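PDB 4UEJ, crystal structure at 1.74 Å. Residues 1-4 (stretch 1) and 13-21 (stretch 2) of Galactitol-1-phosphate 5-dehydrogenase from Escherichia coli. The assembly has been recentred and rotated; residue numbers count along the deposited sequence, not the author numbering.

Stretch 1 1-4: MKSV
Stretch 2 (13-21) RVAESVIPE

The start of a polypeptide carries a positive charge that a neighbouring acidic side chain can meet, and the first residues of galactitol-1-phosphate 5-dehydrogenase illustrate how. Lys2 to Val4 form a strand that runs antiparallel to Arg13 to Glu16, their directions 148° apart and their axes 4.6 Å apart at closest approach. The register pairs Lys2 with Glu16, Ser3 with Ala15 and Val4 with Val14, with CA-CA distances of 4.8, 5.3 and 4.6 Å. Backbone phi/psi angles are extended: -91/155 at Lys2, -157/163 at Ser3, -100/119 at Val14, -112/159 at Ala15 and -113/136 at Glu16. Beyond the strand they are -155/175 at Ser17, -76/146 at Val18, -57/129 at Ile19 and -68/146 at Pro20.

Ser3 and Ala15 make the hydrogen-bonded pair: Ser3 N donates to Ala15 O (3.0 Å) and Ala15 N to Ser3 O (2.8 Å). The flanking pairs contribute CA-H...O contacts instead, among them Lys2 CA to Ala15 O at 3.2 Å and Val4 CA to Arg13 O at 3.4 Å. Beyond the paired strands, Ser17 N donates to Met1 O (2.9 Å), continuing the ladder to the terminus. There Met1 N donates to Ser17 O (2.6 Å) and forms a salt bridge with Glu16 OE2 (2.7 Å). Glu16 reaches it with chi1 t, chi2 p and chi3 24°, a bent chain whose carboxylate comes back to the terminal amine.

Lys2, Val4, Val14 and Glu16 share one face of the sheet. Lys2 is m, t, t, p: its extended methylenes project from the sheet, CD 4.2 Å from Val14 CG2, and NZ ends 4.2 Å from Glu16 OE1, beyond salt-bridge range. Val14, p, thus has CG2 turned to the Lys2 chain, while Val4 (t) is buried, as suits an apolar β-branched residue in a strand.

Ser3 and Ala15 occupy the other face, where the small alanine CB sits 4.2 Å from Ser3 OG. Both Ser3 and Ser17 are p, and their hydroxyls converge on one water, at 2.6 Å from Ser3 OG and 2.7 Å from Ser17 OG; the water also donates to Met1 O at 3.0 Å.

Met1 has the largest covered area, 146 Å² of the 520 Å² buried in all. Its CA-CB bond points away overall, yet its p, t, t chain follows the loop after the strand. Met1 CB meets Ile19 CD1 at 3.5 Å, and Met1 CE lies 4.0 Å from Pro20 CD. Ile19, m at both chi angles, points sideways but brings its end nearer, while the Pro20 ring, C-gamma endo, offers a compact apolar surface.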

# COMPACT_ATOMS: atom_id res chain seq x y z
N MET A 1 35.63 30.27 6.52
CA MET A 1 35.12 29.08 7.19
C MET A 1 35.24 27.85 6.32
O MET A 1 35.26 27.94 5.09
CB MET A 1 33.66 29.27 7.60
CG MET A 1 32.68 29.10 6.45
SD MET A 1 30.98 28.79 7.01
CE MET A 1 30.25 28.19 5.49
N LYS A 2 35.29 26.69 6.97
CA LYS A 2 35.43 25.42 6.28
C LYS A 2 34.08 24.81 5.96
O LYS A 2 33.08 25.08 6.64
CB LYS A 2 36.23 24.43 7.12
CG LYS A 2 37.73 24.69 7.15
CD LYS A 2 38.45 23.62 7.95
CE LYS A 2 39.94 23.91 8.01
NZ LYS A 2 40.21 25.34 8.36
N SER A 3 34.06 23.98 4.93
CA SER A 3 32.90 23.16 4.62
C SER A 3 33.35 21.95 3.80
O SER A 3 34.45 21.94 3.25
CB SER A 3 31.84 23.96 3.85
OG SER A 3 32.37 24.45 2.63
N VAL A 4 32.50 20.94 3.74
CA VAL A 4 32.76 19.81 2.86
C VAL A 4 31.97 19.98 1.58
O VAL A 4 30.75 20.16 1.60
CB VAL A 4 32.40 18.47 3.52
CG1 VAL A 4 32.84 17.32 2.63
CG2 VAL A 4 33.07 18.36 4.87
N ARG A 13 35.95 17.39 -1.21
CA ARG A 13 36.93 18.43 -0.90
C ARG A 13 36.53 19.19 0.35
O ARG A 13 35.35 19.32 0.65
CB ARG A 13 37.07 19.41 -2.08
CG ARG A 13 37.68 18.81 -3.34
CD ARG A 13 37.90 19.86 -4.43
NE ARG A 13 36.64 20.36 -4.98
CZ ARG A 13 36.06 21.51 -4.62
NH1 ARG A 13 36.64 22.29 -3.72
NH2 ARG A 13 34.92 21.88 -5.18
N VAL A 14 37.52 19.67 1.09
CA VAL A 14 37.25 20.61 2.17
C VAL A 14 37.55 22.01 1.66
O VAL A 14 38.67 22.30 1.24
CB VAL A 14 38.07 20.29 3.42
CG1 VAL A 14 39.51 20.02 3.04
CG2 VAL A 14 37.96 21.42 4.43
N ALA A 15 36.54 22.87 1.65
CA ALA A 15 36.68 24.17 1.02
C ALA A 15 36.65 25.30 2.03
O ALA A 15 36.17 25.14 3.15
CB ALA A 15 35.59 24.36 -0.01
N GLU A 16 37.19 26.45 1.63
CA GLU A 16 37.17 27.64 2.45
C GLU A 16 36.27 28.69 1.79
O GLU A 16 36.35 28.91 0.58
CB GLU A 16 38.59 28.19 2.65
CG GLU A 16 38.68 29.43 3.53
CD GLU A 16 38.63 29.12 5.02
OE1 GLU A 16 38.98 27.98 5.40
OE2 GLU A 16 38.25 30.01 5.81
N SER A 17 35.43 29.33 2.58
CA SER A 17 34.57 30.39 2.06
C SER A 17 34.16 31.36 3.16
O SER A 17 34.46 31.14 4.34
CB SER A 17 33.32 29.80 1.40
OG SER A 17 32.50 29.17 2.37
N VAL A 18 33.47 32.43 2.78
CA VAL A 18 33.06 33.44 3.74
C VAL A 18 31.87 32.94 4.57
O VAL A 18 31.03 32.17 4.08
CB VAL A 18 32.71 34.78 3.02
CG1 VAL A 18 31.43 34.65 2.22
CG2 VAL A 18 32.61 35.93 4.02
N ILE A 19 31.82 33.36 5.83
CA ILE A 19 30.65 33.12 6.67
C ILE A 19 29.43 33.73 6.00
O ILE A 19 29.47 34.90 5.61
CB ILE A 19 30.80 33.74 8.07
CG1 ILE A 19 32.21 33.50 8.63
CG2 ILE A 19 29.74 33.20 9.01
CD1 ILE A 19 32.42 32.13 9.15
N PRO A 20 28.35 32.96 5.86
CA PRO A 20 27.13 33.52 5.27
C PRO A 20 26.49 34.56 6.18
O PRO A 20 26.55 34.42 7.40
CB PRO A 20 26.22 32.30 5.09
CG PRO A 20 26.73 31.30 6.09
CD PRO A 20 28.21 31.52 6.15
N GLU A 21 25.89 35.59 5.59
CA GLU A 21 25.26 36.64 6.37
C GLU A 21 23.75 36.48 6.38
O GLU A 21 23.17 35.88 5.47
CB GLU A 21 25.64 38.02 5.83
CG GLU A 21 27.13 38.33 5.91
CD GLU A 21 27.66 38.37 7.33
OE1 GLU A 21 26.90 38.73 8.25
OE2 GLU A 21 28.85 38.05 7.53
O HOH W 1 33.34 26.75 3.18